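Local coordinates for protein putative hexose oxidase (Nonomuraea sp. ATCC 39727, PDB 5AWV) that probably oxidises a sugar group of glycopeptide antibiotics such as teicoplanin, which it binds beside a covalently attached FAD, at residues Asn51-Gly56 against Cys92-Val97; Lys82-Arg87 against Asn513-Ala518; Ala363-Ala368 against Tyr473-Leu478. All coordinates share one frame; numbering follows the deposited sequence.

Interaction 1: Asn51-Gly56 against Cys92-Val97. With FAD (flavin-adenine dinucleotide), chain M; N1L (2-amino-2-deoxy-beta-D-glucopyranuronic acid), chain B.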
# COMPACT_ATOMS: atom_id res chain seq x y z
N ASN A 51 -3.47 1.30 12.00
CA ASN A 51 -2.62 1.67 13.06
C ASN A 51 -3.42 2.36 14.16
O ASN A 51 -3.85 3.50 14.00
CB ASN A 51 -1.46 2.52 12.53
CG ASN A 51 -0.39 2.83 13.59
OD1 ASN A 51 -0.63 2.78 14.80
ND2 ASN A 51 0.83 3.08 13.13
N SER A 52 -3.59 1.67 15.28
CA SER A 52 -4.36 2.20 16.41
C SER A 52 -3.74 3.35 17.18
O SER A 52 -4.38 3.89 17.99
CB SER A 52 -4.77 1.03 17.37
OG SER A 52 -3.58 0.48 17.85
N ARG A 53 -2.59 3.86 16.82
CA ARG A 53 -2.11 5.14 17.30
C ARG A 53 -2.96 6.34 16.89
O ARG A 53 -2.96 7.33 17.58
CB ARG A 53 -0.68 5.27 16.84
CG ARG A 53 0.07 6.50 17.26
CD ARG A 53 1.54 6.27 16.98
NE ARG A 53 2.19 7.45 16.52
CZ ARG A 53 2.89 7.54 15.38
NH1 ARG A 53 3.12 6.48 14.50
NH2 ARG A 53 3.40 8.74 15.13
N PHE A 54 -3.67 6.26 15.78
CA PHE A 54 -4.39 7.41 15.23
C PHE A 54 -5.92 7.30 15.34
O PHE A 54 -6.52 6.28 14.99
CB PHE A 54 -4.04 7.54 13.75
CG PHE A 54 -2.57 7.37 13.44
CD1 PHE A 54 -1.64 8.17 14.06
CD2 PHE A 54 -2.15 6.48 12.49
CE1 PHE A 54 -0.28 8.08 13.74
CE2 PHE A 54 -0.80 6.33 12.22
CZ PHE A 54 0.13 7.13 12.84
N ASN A 55 -6.54 8.43 15.71
CA ASN A 55 -7.98 8.52 15.85
C ASN A 55 -8.45 9.84 15.43
O ASN A 55 -7.76 10.83 15.63
CB ASN A 55 -8.42 8.36 17.32
CG ASN A 55 -8.27 6.95 17.77
OD1 ASN A 55 -7.27 6.63 18.40
ND2 ASN A 55 -9.15 6.06 17.31
N GLY A 56 -9.61 9.85 14.85
CA GLY A 56 -10.29 11.06 14.46
C GLY A 56 -11.74 10.95 14.85
O GLY A 56 -12.18 9.93 15.41
N CYS A 92 -2.44 3.53 6.07
CA CYS A 92 -1.51 4.64 6.27
C CYS A 92 -0.64 4.52 7.53
O CYS A 92 -1.18 4.28 8.63
CB CYS A 92 -2.30 5.99 6.36
SG CYS A 92 -1.20 7.41 6.08
N PHE A 93 0.66 4.73 7.39
CA PHE A 93 1.65 4.68 8.51
C PHE A 93 1.55 5.93 9.37
O PHE A 93 2.10 5.95 10.49
CB PHE A 93 3.11 4.64 8.05
CG PHE A 93 3.59 3.28 7.61
CD1 PHE A 93 2.72 2.29 7.22
CD2 PHE A 93 4.95 3.06 7.52
CE1 PHE A 93 3.17 1.08 6.79
CE2 PHE A 93 5.44 1.84 7.14
CZ PHE A 93 4.55 0.85 6.75
N GLU A 94 0.85 6.93 8.86
CA GLU A 94 0.72 8.24 9.50
C GLU A 94 -0.75 8.61 9.69
O GLU A 94 -1.65 7.91 9.29
CB GLU A 94 1.46 9.35 8.70
CG GLU A 94 2.90 9.50 9.09
CD GLU A 94 3.08 10.04 10.51
OE1 GLU A 94 2.05 10.34 11.16
OE2 GLU A 94 4.22 10.16 10.94
N ASP A 95 -0.97 9.74 10.36
CA ASP A 95 -2.33 10.26 10.68
C ASP A 95 -2.99 11.04 9.54
O ASP A 95 -3.77 11.96 9.80
CB ASP A 95 -2.26 11.20 11.89
CG ASP A 95 -1.57 12.52 11.58
OD1 ASP A 95 -0.91 12.69 10.47
OD2 ASP A 95 -1.69 13.39 12.47
N PHE A 96 -2.77 10.64 8.30
CA PHE A 96 -3.26 11.42 7.18
C PHE A 96 -4.79 11.35 7.09
O PHE A 96 -5.43 12.28 6.59
CB PHE A 96 -2.69 10.96 5.86
CG PHE A 96 -1.19 11.06 5.73
CD1 PHE A 96 -0.38 11.77 6.64
CD2 PHE A 96 -0.57 10.48 4.63
CE1 PHE A 96 0.99 11.86 6.42
CE2 PHE A 96 0.81 10.57 4.45
CZ PHE A 96 1.60 11.25 5.35
N VAL A 97 -5.38 10.25 7.55
CA VAL A 97 -6.81 10.09 7.51
C VAL A 97 -7.41 10.26 8.90
O VAL A 97 -8.46 10.91 9.00
CB VAL A 97 -7.20 8.70 6.95
CG1 VAL A 97 -8.70 8.48 6.90
CG2 VAL A 97 -6.56 8.54 5.56
PA FAD M . -5.15 4.53 3.37
O1A FAD M . -4.77 4.75 4.82
O2A FAD M . -6.52 4.25 2.99
O5B FAD M . -4.60 5.72 2.49
C5B FAD M . -3.22 6.21 2.56
C4B FAD M . -3.14 7.60 2.00
O4B FAD M . -3.52 7.68 0.62
C3B FAD M . -3.99 8.67 2.71
O3B FAD M . -3.44 10.00 2.65
C2B FAD M . -5.24 8.54 1.90
O2B FAD M . -6.04 9.67 2.06
C1B FAD M . -4.74 8.35 0.51
N9A FAD M . -5.71 7.65 -0.31
C8A FAD M . -6.32 6.48 -0.12
N7A FAD M . -7.10 6.14 -1.17
C5A FAD M . -6.97 7.09 -2.08
C6A FAD M . -7.58 7.38 -3.40
N6A FAD M . -8.46 6.51 -3.88
N1A FAD M . -7.17 8.52 -4.04
C2A FAD M . -6.29 9.39 -3.47
N3A FAD M . -5.72 9.21 -2.25
C4A FAD M . -6.08 8.12 -1.53
N1 FAD M . 3.91 -1.01 1.13
C2 FAD M . 4.68 -1.64 0.19
O2 FAD M . 5.01 -1.01 -0.84
N3 FAD M . 5.08 -2.91 0.32
C4 FAD M . 4.63 -3.71 1.32
O4 FAD M . 4.97 -4.91 1.40
C4X FAD M . 3.77 -3.12 2.35
N5 FAD M . 3.27 -3.85 3.40
C5X FAD M . 2.38 -3.33 4.31
C6 FAD M . 1.87 -4.18 5.31
C7 FAD M . 1.04 -3.53 6.27
C7M FAD M . 0.46 -4.38 7.43
C8 FAD M . 0.64 -2.07 6.18
C8M FAD M . -0.45 -1.49 7.05
C9 FAD M . 1.15 -1.31 5.10
C9A FAD M . 2.01 -1.87 4.20
N10 FAD M . 2.56 -1.14 3.12
C10 FAD M . 3.40 -1.72 2.18
C1' FAD M . 2.28 0.33 2.97
C2' FAD M . 1.16 0.61 2.04
O2' FAD M . 1.70 0.50 0.73
C3' FAD M . 0.80 2.02 2.31
O3' FAD M . 0.44 2.06 3.70
C4' FAD M . -0.39 2.47 1.42
O4' FAD M . -0.36 3.89 1.37
C5' FAD M . -1.67 2.02 2.07
O5' FAD M . -2.79 2.30 1.21
P FAD M . -4.25 2.18 1.79
O1P FAD M . -5.22 2.41 0.73
O2P FAD M . -4.47 0.91 2.57
O3P FAD M . -4.17 3.31 2.92
C1 N1L B . 4.33 -4.72 8.10
C2 N1L B . 5.06 -3.76 9.18
C3 N1L B . 5.34 -2.35 8.62
C4 N1L B . 6.14 -2.51 7.35
C5 N1L B . 5.27 -3.23 6.29
C6 N1L B . 5.96 -3.32 4.90
N2 N1L B . 4.31 -3.61 10.42
O3 N1L B . 6.16 -1.53 9.59
O4 N1L B . 6.68 -1.18 6.86
O5 N1L B . 4.99 -4.61 6.73
O6B N1L B . 6.76 -4.48 4.71
O6A N1L B . 6.86 -2.31 4.73
O HOH W 1 -3.51 3.29 9.60
O HOH W 2 4.81 10.43 13.95
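Phe54 closes a type I turn that starts at Asn51, and its side chain is the main bridge to the loop Cys92-Val97. From CB the ring leaves with CG anti to the carbonyl carbon (chi1 -44°), which lays CG and CD1 against Asp95, CD1 lying 3.8 Å from Asp95 CB; CE1 lies by Asp95 N. On the other flank CD2 meets Glu94 O, while CE2 runs beneath the peptide carbon of Glu94. At the tip, Phe93 O sits in plane at the edge between CE2 and CZ, 3.3 Å from CZ, the polarised C-H edge thus facing a carbonyl. The peptide joining Glu94 to Asp95 covers one face, Asp95 N standing over the ring centre; Arg53 CB lies against the opposite face.

Asn51 fixes the turn: its OD1 accepts from Arg53 N at 3.0 Å, an Asx turn in which the donor stands above the carbonyl plane. The Asn51 amide ND2 and Arg53 NH1 both donate to Ser364 O. Arg53 bends at chi3 so that Phe54 CE1 stands over the centre of one guanidinium face, and NH2 stays 4.5 Å from Glu94 OE1, near enough for charge attraction alone. The anti lone pair of Glu94 OE1 instead takes the backbone Asp95 N at 3.2 Å, and OE2 accepts from Ser476 N. One water ties Asn51 N to Cys92 O.

Behind this buried packing the loop faces the cofactor: Cys92 N donates to FAD O1A at 2.9 Å, and the Phe93 ring edge meets FAD C9 with CE1 and N1L O4 with CZ. The contact joins the link between helix 42-46 and strand 60-63 to the pyrophosphate-binding loop that follows strand 84-87, with strand 363-371 packed alongside through Ala363, Lys365 and Thr366.

Interaction 2: Lys82-Arg87 against Asn513-Ala518; sequences KRVAVR and NHFHHA. With FAD (flavin-adenine dinucleotide), chain M.
Three waters carry the polar part of this contact, since no direct hydrogen bond joins the two segments. Water 4 accepts from Val84 N and lies 2.6 Å from His514 O; water 5 accepts from His516 N and sits close to Val84 O and His514 O; water 3 accepts from Arg83 NE at 3.0 Å, in the guanidinium plane, beside Val84 O and His516 O.

The face contact is between Arg83 and His516, which cross at about a right angle. Arg83, extended from CG to NE, places its guanidinium so that His516 CE1 stands over the centre of one face, 3.5 Å from Arg83 CZ, with the planes 47° apart.

Van der Waals packing centres on Val84 CG1, which lies against the His514 ring, 3.5 Å from NE2, and forms an apolar pair with Phe515 CE1 at 4.1 Å; His514 NE2 is hydrogen-bonded to Thr77.

Toward the cofactor, FAD O2B donates to Val86 O at 2.7 Å. The berberine-like C-terminal part is thus joined to the FAD-binding domain: its loop after helix 499-509 docks on edge strand 84-87, which pairs with strand 104-107, while Val84, His514 and Phe515 also meet helix 67-80.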
# COMPACT_ATOMS: atom_id res chain seq x y z
N LYS A 82 -15.21 21.77 4.48
CA LYS A 82 -14.87 20.71 5.45
C LYS A 82 -13.54 19.98 5.01
O LYS A 82 -13.36 19.65 3.83
CB LYS A 82 -16.04 19.75 5.64
CG LYS A 82 -17.08 20.28 6.62
CD LYS A 82 -18.17 19.21 6.84
CE LYS A 82 -19.43 19.76 7.52
NZ LYS A 82 -19.07 20.40 8.80
N ARG A 83 -12.60 19.83 5.93
CA ARG A 83 -11.34 19.16 5.62
C ARG A 83 -11.59 17.64 5.33
O ARG A 83 -12.27 16.96 6.07
CB ARG A 83 -10.42 19.24 6.77
CG ARG A 83 -9.15 18.51 6.46
CD ARG A 83 -8.06 19.09 7.30
NE ARG A 83 -6.91 18.23 7.24
CZ ARG A 83 -5.78 18.46 7.87
NH1 ARG A 83 -5.63 19.56 8.65
NH2 ARG A 83 -4.81 17.57 7.74
N VAL A 84 -11.13 17.19 4.18
CA VAL A 84 -11.50 15.85 3.71
C VAL A 84 -10.26 14.94 3.68
O VAL A 84 -9.15 15.44 3.44
CB VAL A 84 -12.16 15.93 2.32
CG1 VAL A 84 -11.23 16.38 1.22
CG2 VAL A 84 -12.85 14.63 1.93
N ALA A 85 -10.46 13.63 3.85
CA ALA A 85 -9.43 12.64 3.56
C ALA A 85 -10.11 11.38 2.97
O ALA A 85 -11.24 11.07 3.35
CB ALA A 85 -8.68 12.31 4.82
N VAL A 86 -9.46 10.72 2.04
CA VAL A 86 -9.98 9.50 1.40
C VAL A 86 -9.43 8.33 2.20
O VAL A 86 -8.31 8.39 2.68
CB VAL A 86 -9.50 9.35 -0.07
CG1 VAL A 86 -10.08 8.08 -0.69
CG2 VAL A 86 -9.84 10.62 -0.83
N ARG A 87 -10.24 7.31 2.44
CA ARG A 87 -9.74 6.04 2.93
C ARG A 87 -10.05 4.92 1.96
O ARG A 87 -11.15 4.71 1.60
CB ARG A 87 -10.28 5.68 4.29
CG ARG A 87 -9.35 4.72 5.03
CD ARG A 87 -10.01 3.98 6.08
NE ARG A 87 -10.63 4.74 7.20
CZ ARG A 87 -10.09 5.22 8.30
NH1 ARG A 87 -8.81 5.23 8.51
NH2 ARG A 87 -10.91 5.71 9.25
N ASN A 513 -5.39 23.55 -2.93
CA ASN A 513 -4.86 22.78 -1.85
C ASN A 513 -5.96 22.16 -0.98
O ASN A 513 -5.95 22.19 0.24
CB ASN A 513 -3.85 23.60 -1.02
CG ASN A 513 -2.96 22.73 -0.13
OD1 ASN A 513 -2.61 23.10 0.99
ND2 ASN A 513 -2.69 21.59 -0.60
N HIS A 514 -6.97 21.62 -1.64
CA HIS A 514 -8.05 20.97 -0.89
C HIS A 514 -7.64 19.57 -0.44
O HIS A 514 -8.21 19.08 0.51
CB HIS A 514 -9.28 20.89 -1.75
CG HIS A 514 -10.50 20.48 -1.02
ND1 HIS A 514 -11.07 21.24 -0.02
CD2 HIS A 514 -11.26 19.36 -1.13
CE1 HIS A 514 -12.12 20.60 0.46
NE2 HIS A 514 -12.26 19.47 -0.19
N PHE A 515 -6.67 18.95 -1.12
CA PHE A 515 -6.15 17.62 -0.71
C PHE A 515 -4.82 17.82 -0.01
O PHE A 515 -3.86 18.19 -0.65
CB PHE A 515 -6.07 16.72 -1.91
CG PHE A 515 -7.40 16.50 -2.51
CD1 PHE A 515 -8.26 15.58 -1.93
CD2 PHE A 515 -7.87 17.31 -3.56
CE1 PHE A 515 -9.54 15.40 -2.42
CE2 PHE A 515 -9.18 17.11 -4.05
CZ PHE A 515 -9.99 16.13 -3.48
N HIS A 516 -4.81 17.66 1.31
CA HIS A 516 -3.63 17.90 2.08
C HIS A 516 -3.57 17.10 3.41
O HIS A 516 -4.57 16.64 3.89
CB HIS A 516 -3.44 19.46 2.35
CG HIS A 516 -4.44 20.04 3.29
ND1 HIS A 516 -4.21 20.13 4.63
CD2 HIS A 516 -5.68 20.53 3.08
CE1 HIS A 516 -5.28 20.64 5.23
NE2 HIS A 516 -6.20 20.88 4.30
N HIS A 517 -2.35 16.99 3.93
CA HIS A 517 -2.00 16.28 5.15
C HIS A 517 -0.58 16.59 5.51
O HIS A 517 0.07 17.35 4.80
CB HIS A 517 -2.29 14.77 5.01
CG HIS A 517 -1.63 14.12 3.83
ND1 HIS A 517 -0.27 13.98 3.73
CD2 HIS A 517 -2.15 13.56 2.71
CE1 HIS A 517 0.03 13.32 2.61
NE2 HIS A 517 -1.11 13.05 1.98
N ALA A 518 -0.03 16.00 6.60
CA ALA A 518 1.35 16.33 7.11
C ALA A 518 2.61 16.38 6.17
O ALA A 518 3.53 17.17 6.40
CB ALA A 518 1.64 15.53 8.39
PA FAD M . -5.15 4.53 3.37
O1A FAD M . -4.77 4.75 4.82
O2A FAD M . -6.52 4.25 2.99
O5B FAD M . -4.60 5.72 2.49
C5B FAD M . -3.22 6.21 2.56
C4B FAD M . -3.14 7.60 2.00
O4B FAD M . -3.52 7.68 0.62
C3B FAD M . -3.99 8.67 2.71
O3B FAD M . -3.44 10.00 2.65
C2B FAD M . -5.24 8.54 1.90
O2B FAD M . -6.04 9.67 2.06
C1B FAD M . -4.74 8.35 0.51
N9A FAD M . -5.71 7.65 -0.31
C8A FAD M . -6.32 6.48 -0.12
N7A FAD M . -7.10 6.14 -1.17
C5A FAD M . -6.97 7.09 -2.08
C6A FAD M . -7.58 7.38 -3.40
N6A FAD M . -8.46 6.51 -3.88
N1A FAD M . -7.17 8.52 -4.04
C2A FAD M . -6.29 9.39 -3.47
N3A FAD M . -5.72 9.21 -2.25
C4A FAD M . -6.08 8.12 -1.53
N1 FAD M . 3.91 -1.01 1.13
C2 FAD M . 4.68 -1.64 0.19
O2 FAD M . 5.01 -1.01 -0.84
N3 FAD M . 5.08 -2.91 0.32
C4 FAD M . 4.63 -3.71 1.32
O4 FAD M . 4.97 -4.91 1.40
C4X FAD M . 3.77 -3.12 2.35
N5 FAD M . 3.27 -3.85 3.40
C5X FAD M . 2.38 -3.33 4.31
C6 FAD M . 1.87 -4.18 5.31
C7 FAD M . 1.04 -3.53 6.27
C7M FAD M . 0.46 -4.38 7.43
C8 FAD M . 0.64 -2.07 6.18
C8M FAD M . -0.45 -1.49 7.05
C9 FAD M . 1.15 -1.31 5.10
C9A FAD M . 2.01 -1.87 4.20
N10 FAD M . 2.56 -1.14 3.12
C10 FAD M . 3.40 -1.72 2.18
C1' FAD M . 2.28 0.33 2.97
C2' FAD M . 1.16 0.61 2.04
O2' FAD M . 1.70 0.50 0.73
C3' FAD M . 0.80 2.02 2.31
O3' FAD M . 0.44 2.06 3.70
C4' FAD M . -0.39 2.47 1.42
O4' FAD M . -0.36 3.89 1.37
C5' FAD M . -1.67 2.02 2.07
O5' FAD M . -2.79 2.30 1.21
P FAD M . -4.25 2.18 1.79
O1P FAD M . -5.22 2.41 0.73
O2P FAD M . -4.47 0.91 2.57
O3P FAD M . -4.17 3.31 2.92
O HOH W 3 -6.86 16.03 5.15
O HOH W 4 -9.73 19.31 2.62
O HOH W 5 -7.38 17.13 2.37

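Interaction 3: Ala363-Ala368 against Tyr473-Leu478; sequences ASKTKA and YPDSDL. With N1L (2-amino-2-deoxy-beta-D-glucopyranuronic acid), chain B.
Lys365 leaves the strand with CG anti to the backbone N (chi1 170°) and bends at chi2 (73°), whereas Lys367 takes CG anti to the carbonyl carbon and bends at chi3 and chi4. Both ammonium groups thereby converge on Asp475, whose CG is anti to its own N (chi1 177°), and on Asp477.

Lys365 crosses Asp475 at about a right angle: NZ donates to OD1 at 2.6 Å from above the carboxylate plane. Lys367 NZ takes the syn lone pair of Asp475 OD2 at 2.9 Å and also the anti lone pair of Asp477 OD2 at 2.8 Å, so it bridges the two carboxylates. Between Lys365 NZ and Asp477 OD1 the salt bridge is long. Asp475 OD1 has a second donor, Asp477 N, in an Asx turn that pins the carboxylate at the start of the 3-10 segment 476-478. Water 6 accepts from Lys365 NZ and donates to Thr366 O and Pro474 O; water 7 joins Ala368 N to Asp475 OD2.

Toward the ligand, Ala368 CB meets the edge of the Tyr473 ring at CD2, 3.8 Å away, and N1L O4 lies over one ring face. Thr366 OG1 is 2.7 Å from N1L O3 in a hydrogen bond whose proton has another acceptor within reach. Tyr473 OH is hydrogen-bonded to Tyr165 OH. The network clamps the loop across edge strand 363-371, and Thr366 and Tyr473 extend from these two joined backbones to the aminoglucuronic acid.

Two lysines and two aspartates balance formally within this buried network, and Arg446, paired with Asp477 OD1, adds a further positive charge, while Glu94, in a long, weak ion pair with Lys365, adds a negative one. Such surroundings would be expected to keep both carboxylates ionised and both amines protonated.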
# COMPACT_ATOMS: atom_id res chain seq x y z
N ALA A 363 -0.51 -0.34 18.16
CA ALA A 363 0.03 0.94 17.86
C ALA A 363 1.52 0.74 17.41
O ALA A 363 2.20 -0.07 17.96
CB ALA A 363 -0.11 1.80 19.08
N SER A 364 1.99 1.41 16.37
CA SER A 364 3.35 1.24 15.92
C SER A 364 3.88 2.51 15.28
O SER A 364 3.12 3.40 14.91
CB SER A 364 3.40 0.04 14.95
OG SER A 364 2.80 0.39 13.72
N LYS A 365 5.19 2.60 15.16
CA LYS A 365 5.87 3.66 14.42
C LYS A 365 6.97 3.03 13.61
O LYS A 365 7.82 2.29 14.16
CB LYS A 365 6.49 4.66 15.37
CG LYS A 365 7.42 5.69 14.79
CD LYS A 365 6.65 6.68 14.04
CE LYS A 365 7.52 7.81 13.55
NZ LYS A 365 6.70 8.66 12.66
N THR A 366 6.98 3.31 12.30
CA THR A 366 7.97 2.82 11.43
C THR A 366 8.65 4.02 10.79
O THR A 366 7.98 4.99 10.38
CB THR A 366 7.35 1.94 10.32
OG1 THR A 366 6.73 0.81 10.86
CG2 THR A 366 8.42 1.48 9.33
N LYS A 367 9.95 4.01 10.76
CA LYS A 367 10.78 5.01 10.10
C LYS A 367 11.51 4.29 9.01
O LYS A 367 11.69 3.06 9.11
CB LYS A 367 11.71 5.71 11.09
CG LYS A 367 10.97 6.29 12.27
CD LYS A 367 11.78 6.89 13.38
CE LYS A 367 12.63 8.02 12.91
NZ LYS A 367 11.86 9.26 12.59
N ALA A 368 11.97 4.96 7.98
CA ALA A 368 12.48 4.23 6.77
C ALA A 368 13.60 4.96 6.03
O ALA A 368 13.78 6.18 6.15
CB ALA A 368 11.29 4.03 5.80
N TYR A 473 5.84 4.57 3.06
CA TYR A 473 6.19 4.52 4.49
C TYR A 473 6.36 5.91 5.10
O TYR A 473 7.45 6.28 5.61
CB TYR A 473 7.50 3.77 4.64
CG TYR A 473 7.57 2.37 4.19
CD1 TYR A 473 6.44 1.56 3.98
CD2 TYR A 473 8.85 1.83 3.85
CE1 TYR A 473 6.57 0.25 3.51
CE2 TYR A 473 9.00 0.50 3.41
CZ TYR A 473 7.87 -0.31 3.26
OH TYR A 473 8.08 -1.67 2.80
N PRO A 474 5.32 6.71 5.00
CA PRO A 474 5.46 8.10 5.46
C PRO A 474 5.81 8.21 6.96
O PRO A 474 5.33 7.45 7.78
CB PRO A 474 4.13 8.71 5.20
CG PRO A 474 3.19 7.54 5.35
CD PRO A 474 3.92 6.36 4.76
N ASP A 475 6.62 9.19 7.25
CA ASP A 475 7.12 9.48 8.62
C ASP A 475 7.22 11.03 8.80
O ASP A 475 8.14 11.64 8.27
CB ASP A 475 8.47 8.88 8.74
CG ASP A 475 9.15 9.19 10.11
OD1 ASP A 475 8.48 9.70 11.06
OD2 ASP A 475 10.35 8.84 10.20
N SER A 476 6.24 11.62 9.51
CA SER A 476 6.20 13.04 9.87
C SER A 476 7.42 13.56 10.58
O SER A 476 7.67 14.75 10.48
CB SER A 476 4.99 13.30 10.79
OG SER A 476 3.93 13.18 9.87
N ASP A 477 8.25 12.67 11.16
CA ASP A 477 9.46 13.06 11.82
C ASP A 477 10.43 13.64 10.83
O ASP A 477 11.33 14.45 11.23
CB ASP A 477 10.17 11.92 12.57
CG ASP A 477 9.36 11.29 13.67
OD1 ASP A 477 8.26 11.72 14.07
OD2 ASP A 477 9.85 10.29 14.17
N LEU A 478 10.29 13.28 9.55
CA LEU A 478 11.21 13.78 8.56
C LEU A 478 10.97 15.26 8.23
O LEU A 478 11.83 15.93 7.70
CB LEU A 478 11.15 13.00 7.26
CG LEU A 478 11.65 11.55 7.35
CD1 LEU A 478 11.76 10.92 5.94
CD2 LEU A 478 12.97 11.53 8.08
C1 N1L B . 4.33 -4.72 8.10
C2 N1L B . 5.06 -3.76 9.18
C3 N1L B . 5.34 -2.35 8.62
C4 N1L B . 6.14 -2.51 7.35
C5 N1L B . 5.27 -3.23 6.29
C6 N1L B . 5.96 -3.32 4.90
N2 N1L B . 4.31 -3.61 10.42
O3 N1L B . 6.16 -1.53 9.59
O4 N1L B . 6.68 -1.18 6.86
O5 N1L B . 4.99 -4.61 6.73
O6B N1L B . 6.76 -4.48 4.71
O6A N1L B . 6.86 -2.31 4.73
O HOH W 6 5.86 6.56 10.39
O HOH W 7 11.35 7.75 8.05

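Interactions 1 and 3 lie side by side, their centres 11 Å apart, and share the sugar pocket: the Phe93 and Tyr473 rings meet nearly parallel, with Phe93 CE2 3.3 Å from Tyr473 CD1, both touching N1L. The hydrogen bonds that Asn51 and Glu94 make across to the other contact tie the two together. Interaction 2, centred 13 Å from interaction 1, lies toward the adenosine part of FAD, where Phe96 stacks on His517 and Val97 CG2 packs 3.4 Å from Val86 O. Its link to interaction 3 is slight, through Ala518 and Ser476. Together the contacts line the FAD from its adenosine part to the flavin and sugar.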